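PDB 3D00: tungsten formylmethanofuran dehydrogenase subunit E from Syntrophus aciditrophicus, which binds zinc through a C-terminal treble-clef finger and belongs to the FmdE family implicated in microbial methanogenesis. Local coordinates for the zinc ion site and the interface of chains A and B. Residues are numbered along the deposited sequence; one frame, centred on the assembly and turned at random. Chains: chain A/B, Tungsten formylmethanofuran dehydrogenase subunit E.

Contact 1: the zinc ion site. Residues chain A 166, 168-169, 181, 184. With ZN (zinc ion), chain C.
The C-terminal treble-clef zinc finger of chain A holds its metal with two CxxC motifs, residues 166-169 and 181-184, which supply four cysteine thiolates in a near-tetrahedral arrangement. A:Cys166 SG lies 2.4 Å from ZN and A:Cys169 SG 2.5 Å, and the second motif matches them with A:Cys181 SG at 2.4 Å and A:Cys184 SG at 2.5 Å from ZN. Angles between sulfurs at the metal run from 106° to 112°, so the shell is scarcely distorted. The four side chains reach it by different torsions. In A:Cys166 SG is anti to the backbone N (chi1 180°), whereas A:Cys169 and A:Cys181 both tuck SG between the backbone N and the carbonyl carbon; A:Cys184 turns SG anti to its carbonyl carbon. Backbone amides support the sulfurs: A:Cys181 N donates to A:Cys166 SG at 3.5 Å, tying the two motifs together, and A:Cys184 N gives an almost straight bond to A:Cys181 SG at 3.4 Å. Such N-H groups would be expected to temper the negative charge of the thiolates. The first pair follows strand 163-165, while A:Cys181 immediately precedes helix 182-187 and A:Cys184 lies within it, so the metal pins the knuckle to the terminal helix.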
loop_
_atom_site.group_PDB
_atom_site.type_symbol
_atom_site.label_atom_id
_atom_site.label_comp_id
_atom_site.label_asym_id
_atom_site.label_seq_id
_atom_site.Cartn_x
_atom_site.Cartn_y
_atom_site.Cartn_z
ATOM N N CYS A 166 24.894 -7.672 -2.849
ATOM C CA CYS A 166 25.474 -6.342 -3.054
ATOM C C CYS A 166 26.801 -6.285 -2.343
ATOM O O CYS A 166 26.859 -6.557 -1.157
ATOM C CB CYS A 166 24.562 -5.258 -2.523
ATOM S SG CYS A 166 25.261 -3.618 -2.753
ATOM N N GLN A 168 28.533 -3.790 -1.481
ATOM C CA GLN A 168 28.682 -2.676 -0.586
ATOM C C GLN A 168 27.951 -2.888 0.739
ATOM O O GLN A 168 28.536 -2.656 1.810
ATOM C CB GLN A 168 28.240 -1.381 -1.269
ATOM C CG GLN A 168 28.686 -0.170 -0.516
ATOM C CD GLN A 168 28.071 1.081 -1.017
ATOM O OE1 GLN A 168 28.126 1.397 -2.215
ATOM N NE2 GLN A 168 27.459 1.817 -0.102
ATOM N N CYS A 169 26.698 -3.349 0.690
ATOM C CA CYS A 169 25.929 -3.551 1.924
ATOM C C CYS A 169 25.732 -5.005 2.297
ATOM O O CYS A 169 25.246 -5.285 3.392
ATOM C CB CYS A 169 24.563 -2.871 1.831
ATOM S SG CYS A 169 23.391 -3.712 0.758
ATOM N N CYS A 181 23.077 -2.636 -5.321
ATOM C CA CYS A 181 21.656 -2.550 -5.181
ATOM C C CYS A 181 21.262 -1.092 -5.280
ATOM O O CYS A 181 22.101 -0.167 -5.204
ATOM C CB CYS A 181 21.197 -3.126 -3.855
ATOM S SG CYS A 181 21.621 -2.091 -2.490
ATOM N N CYS A 184 22.295 1.247 -2.443
ATOM C CA CYS A 184 23.702 1.638 -2.509
ATOM C C CYS A 184 24.018 2.508 -3.727
ATOM O O CYS A 184 24.973 3.306 -3.713
ATOM C CB CYS A 184 24.595 0.379 -2.444
ATOM S SG CYS A 184 24.690 -0.285 -0.773
HETATM ZN ZN ZN C . 23.696 -2.484 -1.367
#

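Contact 2: the interface of chains A and B. Residues chain A 83-84, 86, 99, 101, 117, 146; chain B 171-174, 181, 183.
B:Glu171 loses the most surface to the partner in this patch, 80 Å², as its carboxylate runs into the sheet side of chain A. It meets A:Arg99 tip to tip in an end-on, two-nitrogen salt bridge: A:Arg99 NH1 donates to B:Glu171 OE2 at 2.8 Å, and A:Arg99 NH2 donates to B:Glu171 OE1, also at 2.8 Å. Both oxygens use their syn lone pairs and lie near the guanidinium plane, although the two planes are twisted by 40°. The arginine chain is extended from CG to NE. A:Phe101 lies beneath the carboxylate, its ring nearly parallel to it (planes 11° apart), with A:Phe101 CD2 3.7 Å from B:Glu171 CD. A:Arg146 adds a longer salt bridge from NH2 to B:Glu171 OE2 (3.7 Å), with a water joining the same two atoms. A:Leu84, with 54 Å² of its surface buried, splits its methyls: CD1 presses on B:Ser183 CB at 3.5 Å, a tight contact, while CD2 faces the carbonyl B:Ala172 O at 3.3 Å. Elsewhere, A:Phe117 brings its ring carbon CE2 to 3.6 Å from B:Ala172 CB. Charge pairing and apolar contact together dock the zinc finger of one chain onto the core of the other in the deposited dimer, which may reflect the biological assembly.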
loop_
_atom_site.group_PDB
_atom_site.type_symbol
_atom_site.label_atom_id
_atom_site.label_comp_id
_atom_site.label_asym_id
_atom_site.label_seq_id
_atom_site.Cartn_x
_atom_site.Cartn_y
_atom_site.Cartn_z
ATOM N N GLY A 83 -2.065 12.029 -8.528
ATOM C CA GLY A 83 -2.887 13.059 -7.889
ATOM C C GLY A 83 -4.336 13.116 -8.328
ATOM O O GLY A 83 -5.023 14.090 -8.051
ATOM N N LEU A 84 -4.797 12.056 -8.990
ATOM C CA LEU A 84 -6.144 11.963 -9.515
ATOM C C LEU A 84 -6.945 11.033 -8.601
ATOM O O LEU A 84 -6.534 9.938 -8.301
ATOM C CB LEU A 84 -6.145 11.437 -10.946
ATOM C CG LEU A 84 -5.460 12.342 -11.959
ATOM C CD1 LEU A 84 -5.365 11.648 -13.303
ATOM C CD2 LEU A 84 -6.183 13.699 -12.095
ATOM N N ALA A 86 -9.188 8.722 -8.441
ATOM C CA ALA A 86 -9.796 7.738 -9.321
ATOM C C ALA A 86 -9.240 6.344 -8.994
ATOM O O ALA A 86 -8.103 6.181 -8.547
ATOM C CB ALA A 86 -9.500 8.099 -10.753
ATOM N N ARG A 99 -13.226 2.426 -14.610
ATOM C CA ARG A 99 -12.623 3.475 -13.840
ATOM C C ARG A 99 -13.710 4.317 -13.234
ATOM O O ARG A 99 -14.687 4.664 -13.916
ATOM C CB ARG A 99 -11.797 4.355 -14.738
ATOM C CG ARG A 99 -11.045 5.433 -14.023
ATOM C CD ARG A 99 -10.264 6.178 -15.105
ATOM N NE ARG A 99 -9.393 7.183 -14.539
ATOM C CZ ARG A 99 -9.668 8.463 -14.475
ATOM N NH1 ARG A 99 -10.796 8.909 -14.967
ATOM N NH2 ARG A 99 -8.808 9.283 -13.886
ATOM N N PHE A 101 -14.363 7.818 -10.805
ATOM C CA PHE A 101 -13.827 9.048 -10.357
ATOM C C PHE A 101 -14.947 10.010 -9.930
ATOM O O PHE A 101 -16.140 9.747 -10.142
ATOM C CB PHE A 101 -12.951 9.644 -11.477
ATOM C CG PHE A 101 -13.672 9.920 -12.787
ATOM C CD1 PHE A 101 -13.915 8.915 -13.681
ATOM C CD2 PHE A 101 -14.057 11.198 -13.121
ATOM C CE1 PHE A 101 -14.535 9.181 -14.891
ATOM C CE2 PHE A 101 -14.684 11.481 -14.336
ATOM C CZ PHE A 101 -14.918 10.465 -15.215
ATOM N N PHE A 117 -12.967 18.655 -1.821
ATOM C CA PHE A 117 -12.363 18.117 -3.032
ATOM C C PHE A 117 -11.423 19.147 -3.629
ATOM O O PHE A 117 -10.320 18.816 -3.988
ATOM C CB PHE A 117 -13.439 17.660 -4.040
ATOM C CG PHE A 117 -12.886 16.945 -5.251
ATOM C CD1 PHE A 117 -12.074 15.829 -5.113
ATOM C CD2 PHE A 117 -13.186 17.376 -6.528
ATOM C CE1 PHE A 117 -11.569 15.169 -6.229
ATOM C CE2 PHE A 117 -12.682 16.716 -7.636
ATOM C CZ PHE A 117 -11.862 15.615 -7.478
ATOM N N ARG A 146 -16.370 4.915 -16.177
ATOM C CA ARG A 146 -16.042 4.798 -17.584
ATOM C C ARG A 146 -15.382 3.464 -17.822
ATOM O O ARG A 146 -14.539 3.081 -17.043
ATOM C CB ARG A 146 -15.079 5.915 -17.971
ATOM C CG ARG A 146 -14.321 5.643 -19.222
ATOM C CD ARG A 146 -13.856 6.911 -19.868
ATOM N NE ARG A 146 -12.838 7.577 -19.052
ATOM C CZ ARG A 146 -12.928 8.824 -18.558
ATOM N NH1 ARG A 146 -13.993 9.607 -18.762
ATOM N NH2 ARG A 146 -11.905 9.289 -17.847
ATOM N N GLU B 171 -10.555 16.574 -15.036
ATOM C CA GLU B 171 -10.500 16.127 -13.666
ATOM C C GLU B 171 -9.633 17.080 -12.844
ATOM O O GLU B 171 -8.760 17.754 -13.379
ATOM C CB GLU B 171 -9.996 14.683 -13.610
ATOM C CG GLU B 171 -11.117 13.669 -13.925
ATOM C CD GLU B 171 -10.636 12.256 -14.081
ATOM O OE1 GLU B 171 -10.017 11.739 -13.115
ATOM O OE2 GLU B 171 -10.879 11.661 -15.164
ATOM N N ALA B 172 -9.894 17.138 -11.549
ATOM C CA ALA B 172 -9.108 17.952 -10.645
ATOM C C ALA B 172 -7.736 17.302 -10.369
ATOM O O ALA B 172 -7.603 16.083 -10.235
ATOM C CB ALA B 172 -9.858 18.204 -9.346
ATOM N N TYR B 173 -6.713 18.151 -10.332
ATOM C CA TYR B 173 -5.342 17.732 -10.072
ATOM C C TYR B 173 -4.532 18.905 -9.447
ATOM O O TYR B 173 -4.955 20.050 -9.502
ATOM C CB TYR B 173 -4.688 17.173 -11.361
ATOM C CG TYR B 173 -4.259 18.227 -12.330
ATOM C CD1 TYR B 173 -5.186 18.913 -13.099
ATOM C CD2 TYR B 173 -2.925 18.591 -12.449
ATOM C CE1 TYR B 173 -4.798 19.937 -13.975
ATOM C CE2 TYR B 173 -2.532 19.615 -13.341
ATOM C CZ TYR B 173 -3.474 20.274 -14.102
ATOM O OH TYR B 173 -3.116 21.292 -14.993
ATOM N N PRO B 174 -3.391 18.602 -8.808
ATOM C CA PRO B 174 -2.469 19.628 -8.306
ATOM C C PRO B 174 -1.830 20.456 -9.431
ATOM O O PRO B 174 -1.270 19.891 -10.383
ATOM C CB PRO B 174 -1.396 18.812 -7.593
ATOM C CG PRO B 174 -1.975 17.450 -7.395
ATOM C CD PRO B 174 -2.918 17.238 -8.504
ATOM N N CYS B 181 -2.714 17.185 -16.283
ATOM C CA CYS B 181 -2.437 16.281 -15.209
ATOM C C CYS B 181 -1.472 15.231 -15.717
ATOM O O CYS B 181 -1.234 15.076 -16.934
ATOM C CB CYS B 181 -3.705 15.623 -14.702
ATOM S SG CYS B 181 -4.346 14.434 -15.837
ATOM N N SER B 183 -1.632 12.117 -15.767
ATOM C CA SER B 183 -2.201 11.079 -16.608
ATOM C C SER B 183 -2.179 11.542 -18.059
ATOM O O SER B 183 -1.647 10.855 -18.938
ATOM C CB SER B 183 -3.622 10.698 -16.162
ATOM O OG SER B 183 -4.140 9.667 -16.982
HETATM O O HOH W 1 -12.173 12.196 -17.177
#

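Contact 3: the interface of chains A and B. Residues chain A 81-82; chain B 177, 182-183, 187-189.
The selenomethionine A:Met82, which has 75 Å² of its surface buried, lies obliquely across B:Leu182 and directs its tip toward B:Pro189. Its CG is anti to the carbonyl carbon (chi1 -62°) and the chain then runs straight (chi2 -178°) before bending at the selenium (chi3 -61°). The root of this side chain rests on the root of the leucine, with A:Met82 CB 4.0 Å from B:Leu182 CB. Farther along, the selenium passes over the backbone of helix 182-187, where A:Met82 SE is 3.8 Å from B:Ser183 CA. At the end of that helix A:Met82 SE lies 3.4 Å from B:Gly187 O, a main-chain carbonyl. The bend swings the terminal methyl on to meet the proline tip to tip, A:Met82 CE lying 4.2 Å from B:Pro189 CD in a loose contact. B:Leu182 also has CG anti to its carbonyl carbon, with the rest of its torsions placing CD1 near the carbonyl A:Pro81 O. Polar contact between the chains is made through an ordered water. This water lies 2.6 Å from A:Met82 O and 2.6 Å from B:Asp177 OD2, and B:Leu182 N is 2.9 Å from it. It bridges a main-chain carbonyl and a carboxylate oxygen, and also pairs with the amide that starts the helix. In the fold, the loop preceding strand 86-91 of chain A lies along the zinc-finger helix 182-187 of chain B, with the 3-10 turn 175-177 flanking it.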
loop_
_atom_site.group_PDB
_atom_site.type_symbol
_atom_site.label_atom_id
_atom_site.label_comp_id
_atom_site.label_asym_id
_atom_site.label_seq_id
_atom_site.Cartn_x
_atom_site.Cartn_y
_atom_site.Cartn_z
ATOM N N PRO A 81 0.981 7.330 -8.518
ATOM C CA PRO A 81 0.781 8.604 -7.835
ATOM C C PRO A 81 0.628 9.795 -8.783
ATOM O O PRO A 81 1.561 10.589 -8.970
ATOM C CB PRO A 81 2.026 8.715 -6.975
ATOM C CG PRO A 81 3.067 8.055 -7.806
ATOM C CD PRO A 81 2.375 6.870 -8.418
HETATM N N MSE A 82 -0.548 9.927 -9.388
HETATM C CA MSE A 82 -0.795 10.997 -10.354
HETATM C C MSE A 82 -1.691 12.103 -9.807
HETATM O O MSE A 82 -2.032 13.010 -10.519
HETATM C CB MSE A 82 -1.371 10.408 -11.626
HETATM C CG MSE A 82 -0.424 9.460 -12.261
HETATM SE SE MSE A 82 -1.050 8.726 -13.897
HETATM C CE MSE A 82 -2.591 7.860 -13.209
ATOM N N ASP B 177 1.725 19.954 -10.964
ATOM C CA ASP B 177 2.039 18.868 -11.883
ATOM C C ASP B 177 2.189 19.321 -13.342
ATOM O O ASP B 177 2.716 18.559 -14.161
ATOM C CB ASP B 177 0.970 17.751 -11.803
ATOM C CG ASP B 177 0.970 17.016 -10.486
ATOM O OD1 ASP B 177 1.891 17.237 -9.700
ATOM O OD2 ASP B 177 0.033 16.221 -10.222
ATOM N N LEU B 182 -0.908 14.522 -14.751
ATOM C CA LEU B 182 0.169 13.580 -15.009
ATOM C C LEU B 182 -0.336 12.418 -15.847
ATOM O O LEU B 182 0.418 11.819 -16.581
ATOM C CB LEU B 182 0.786 13.111 -13.701
ATOM C CG LEU B 182 1.682 14.122 -12.947
ATOM C CD1 LEU B 182 2.124 13.622 -11.570
ATOM C CD2 LEU B 182 2.930 14.540 -13.790
ATOM N N SER B 183 -1.632 12.117 -15.767
ATOM C CA SER B 183 -2.201 11.079 -16.608
ATOM C C SER B 183 -2.179 11.542 -18.059
ATOM O O SER B 183 -1.647 10.855 -18.938
ATOM C CB SER B 183 -3.622 10.698 -16.162
ATOM O OG SER B 183 -4.140 9.667 -16.982
ATOM N N GLY B 187 1.176 9.528 -18.129
ATOM C CA GLY B 187 1.124 8.523 -17.096
ATOM C C GLY B 187 -0.092 7.605 -17.171
ATOM O O GLY B 187 -0.140 6.621 -16.445
ATOM N N SER B 188 -1.088 7.940 -18.000
ATOM C CA SER B 188 -2.262 7.117 -18.147
ATOM C C SER B 188 -1.896 5.658 -18.360
ATOM O O SER B 188 -1.155 5.327 -19.275
ATOM C CB SER B 188 -3.145 7.560 -19.313
ATOM O OG SER B 188 -4.315 6.756 -19.341
ATOM N N PRO B 189 -2.422 4.768 -17.511
ATOM C CA PRO B 189 -2.315 3.351 -17.755
ATOM C C PRO B 189 -3.312 2.776 -18.778
ATOM O O PRO B 189 -3.251 1.582 -19.044
ATOM C CB PRO B 189 -2.600 2.776 -16.373
ATOM C CG PRO B 189 -3.527 3.709 -15.786
ATOM C CD PRO B 189 -3.110 5.048 -16.237
HETATM O O HOH W 2 -1.571 15.168 -11.982
#

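Contact 4: the interface of chains A and B. Residues chain A 22-23, 61-62, 65, 72-73; chain B 22, 62, 65, 71-74.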
loop_
_atom_site.group_PDB
_atom_site.type_symbol
_atom_site.label_atom_id
_atom_site.label_comp_id
_atom_site.label_asym_id
_atom_site.label_seq_id
_atom_site.Cartn_x
_atom_site.Cartn_y
_atom_site.Cartn_z
ATOM N N PHE A 22 -8.391 0.755 10.500
ATOM C CA PHE A 22 -7.271 0.474 9.596
ATOM C C PHE A 22 -6.456 1.722 9.248
ATOM O O PHE A 22 -5.213 1.734 9.368
ATOM C CB PHE A 22 -7.795 -0.192 8.327
ATOM C CG PHE A 22 -6.717 -0.556 7.357
ATOM C CD1 PHE A 22 -5.674 -1.391 7.734
ATOM C CD2 PHE A 22 -6.733 -0.050 6.052
ATOM C CE1 PHE A 22 -4.653 -1.707 6.821
ATOM C CE2 PHE A 22 -5.749 -0.375 5.156
ATOM C CZ PHE A 22 -4.714 -1.217 5.544
ATOM N N HIS A 23 -7.163 2.772 8.854
ATOM C CA HIS A 23 -6.573 4.007 8.341
ATOM C C HIS A 23 -6.238 4.973 9.486
ATOM O O HIS A 23 -5.382 5.834 9.336
ATOM C CB HIS A 23 -7.598 4.616 7.344
ATOM C CG HIS A 23 -7.141 5.865 6.645
ATOM N ND1 HIS A 23 -6.349 5.834 5.527
ATOM C CD2 HIS A 23 -7.369 7.178 6.908
ATOM C CE1 HIS A 23 -6.098 7.067 5.130
ATOM N NE2 HIS A 23 -6.710 7.902 5.943
ATOM N N PRO A 61 -6.070 4.245 -1.750
ATOM C CA PRO A 61 -5.592 2.864 -1.585
ATOM C C PRO A 61 -6.186 2.049 -0.429
ATOM O O PRO A 61 -6.359 0.850 -0.584
ATOM C CB PRO A 61 -4.101 3.055 -1.378
ATOM C CG PRO A 61 -3.766 4.284 -2.141
ATOM C CD PRO A 61 -4.923 5.189 -1.876
ATOM N N ASP A 62 -6.454 2.678 0.716
ATOM C CA ASP A 62 -7.002 1.959 1.870
ATOM C C ASP A 62 -8.420 1.499 1.685
ATOM O O ASP A 62 -8.804 0.503 2.265
ATOM C CB ASP A 62 -6.856 2.778 3.140
ATOM C CG ASP A 62 -5.403 2.865 3.601
ATOM O OD1 ASP A 62 -4.517 2.190 3.025
ATOM O OD2 ASP A 62 -5.146 3.595 4.572
ATOM N N GLN A 65 -7.766 -1.675 -0.333
ATOM C CA GLN A 65 -7.226 -2.702 0.559
ATOM C C GLN A 65 -8.210 -3.242 1.544
ATOM O O GLN A 65 -8.234 -4.470 1.796
ATOM C CB GLN A 65 -6.010 -2.187 1.263
ATOM C CG GLN A 65 -4.921 -1.938 0.297
ATOM C CD GLN A 65 -3.629 -1.647 0.958
ATOM O OE1 GLN A 65 -2.667 -2.384 0.782
ATOM N NE2 GLN A 65 -3.577 -0.552 1.714
ATOM N N PHE A 72 -1.514 -3.707 -1.556
ATOM C CA PHE A 72 -0.237 -3.248 -1.996
ATOM C C PHE A 72 0.837 -4.356 -1.931
ATOM O O PHE A 72 1.588 -4.541 -2.883
ATOM C CB PHE A 72 0.243 -2.043 -1.200
ATOM C CG PHE A 72 1.292 -1.299 -1.917
ATOM C CD1 PHE A 72 0.946 -0.315 -2.828
ATOM C CD2 PHE A 72 2.613 -1.675 -1.821
ATOM C CE1 PHE A 72 1.917 0.312 -3.586
ATOM C CE2 PHE A 72 3.575 -1.033 -2.576
ATOM C CZ PHE A 72 3.221 -0.066 -3.460
ATOM N N GLY A 73 0.873 -5.092 -0.819
ATOM C CA GLY A 73 1.817 -6.187 -0.655
ATOM C C GLY A 73 1.646 -7.442 -1.527
ATOM O O GLY A 73 2.613 -8.172 -1.681
ATOM N N PHE B 22 -6.018 -11.050 4.787
ATOM C CA PHE B 22 -5.713 -9.751 4.179
ATOM C C PHE B 22 -4.953 -9.874 2.856
ATOM O O PHE B 22 -5.343 -9.275 1.831
ATOM C CB PHE B 22 -4.926 -8.897 5.169
ATOM C CG PHE B 22 -4.603 -7.531 4.653
ATOM C CD1 PHE B 22 -5.610 -6.671 4.238
ATOM C CD2 PHE B 22 -3.274 -7.100 4.564
ATOM C CE1 PHE B 22 -5.293 -5.399 3.731
ATOM C CE2 PHE B 22 -2.967 -5.852 4.090
ATOM C CZ PHE B 22 -3.985 -4.998 3.684
ATOM N N ASP B 62 2.433 -5.551 3.551
ATOM C CA ASP B 62 1.246 -6.072 4.237
ATOM C C ASP B 62 1.488 -6.452 5.670
ATOM O O ASP B 62 0.573 -6.384 6.467
ATOM C CB ASP B 62 0.632 -7.224 3.463
ATOM C CG ASP B 62 -0.042 -6.755 2.176
ATOM O OD1 ASP B 62 -0.158 -5.530 1.935
ATOM O OD2 ASP B 62 -0.490 -7.621 1.407
ATOM N N GLN B 65 1.234 -2.992 7.264
ATOM C CA GLN B 65 -0.171 -2.583 7.289
ATOM C C GLN B 65 -1.019 -3.352 8.248
ATOM O O GLN B 65 -1.882 -2.757 8.936
ATOM C CB GLN B 65 -0.752 -2.644 5.911
ATOM C CG GLN B 65 -0.102 -1.651 5.032
ATOM C CD GLN B 65 -0.789 -1.509 3.729
ATOM O OE1 GLN B 65 -1.278 -0.435 3.404
ATOM N NE2 GLN B 65 -0.816 -2.587 2.946
ATOM N N THR B 71 -0.201 2.803 7.140
ATOM C CA THR B 71 -0.749 2.217 5.936
ATOM C C THR B 71 -0.280 2.986 4.723
ATOM O O THR B 71 0.151 4.124 4.804
ATOM C CB THR B 71 -2.313 2.121 5.958
ATOM O OG1 THR B 71 -2.905 3.394 5.733
ATOM C CG2 THR B 71 -2.799 1.580 7.267
ATOM N N PHE B 72 -0.391 2.346 3.578
ATOM C CA PHE B 72 -0.097 3.009 2.351
ATOM C C PHE B 72 -1.009 4.233 2.113
ATOM O O PHE B 72 -0.524 5.301 1.754
ATOM C CB PHE B 72 -0.200 2.073 1.154
ATOM C CG PHE B 72 0.528 2.599 -0.012
ATOM C CD1 PHE B 72 1.877 2.332 -0.168
ATOM C CD2 PHE B 72 -0.072 3.490 -0.874
ATOM C CE1 PHE B 72 2.593 2.910 -1.199
ATOM C CE2 PHE B 72 0.651 4.052 -1.908
ATOM C CZ PHE B 72 1.973 3.776 -2.050
ATOM N N GLY B 73 -2.312 4.064 2.345
ATOM C CA GLY B 73 -3.265 5.153 2.191
ATOM C C GLY B 73 -3.202 6.330 3.178
ATOM O O GLY B 73 -3.708 7.390 2.842
ATOM N N ASN B 74 -2.634 6.179 4.385
ATOM C CA ASN B 74 -2.504 7.330 5.341
ATOM C C ASN B 74 -1.139 8.002 5.270
ATOM O O ASN B 74 -0.855 9.015 5.938
ATOM C CB ASN B 74 -2.873 6.958 6.790
ATOM C CG ASN B 74 -1.946 5.959 7.419
ATOM O OD1 ASN B 74 -0.835 5.726 6.957
ATOM N ND2 ASN B 74 -2.408 5.351 8.489
#
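On the two-fold axis, A:Gln65 and B:Gln65 cross at about a right angle and exchange reciprocal hydrogen bonds between their side-chain amides, A:Gln65 NE2 to B:Gln65 OE1 and B:Gln65 NE2 to A:Gln65 OE1, both 2.9 Å. Alongside, the rings of A:Phe72 and B:Phe72 stack nearly parallel, offset toward their rims, with centroids 4.3 Å apart. Away from the axis, A:Asp62 receives the loop of chain B: B:Thr71 OG1 donates to the syn lone pair of A:Asp62 OD2 at 2.5 Å, while B:Gly73 N meets A:Asp62 OD1 at 3.0 Å from above the carboxylate plane. B:Asn74 ND2 bonds to A:His23 O at 3.1 Å, straight at the hydrogen (171°) but from above the carbonyl plane, and its CB lies over one imidazole face. B:Thr71 CG2 likewise sits over the face of A:Phe22. In the second shell, A:His23 ND1 donates to the anti lone pair of A:Asp62 OD2 at 2.7 Å, in the ring plane, so two donors grip that oxygen and perhaps stabilise its negative charge. A:Phe72 N donates to A:Gln65 OE1 (2.9 Å), as does its twin in chain B, which, with the cross-chain bond, should help fix the amide's rotation. B:Thr71 N to B:Asn74 OD1 braces the loop. Together these interactions join helices 12-23 and 60-67 to the partner's 71-74 loop, forming the central seam of the deposited dimer, possibly the biological one.

Contact 4 lies on the two-fold axis and joins the core domains, whereas contacts 2 and 3 lie to one side, about 20 and 21 Å from it between C-alpha centres. Those two are neighbours, about 9 Å apart, and share B:Ser183 of helix 182-187. That helix is the chain B copy of the one carrying a zinc ligand in contact 1; A:Cys181 binds metal there and its twin B:Cys181 lines contact 2. The C-alpha centres of contact 1 (chain A finger) and contact 2 (chain B finger) are about 38 Å apart, at opposite ends of the dimer. Zinc binding may thus shape the finger surface buried against the partner.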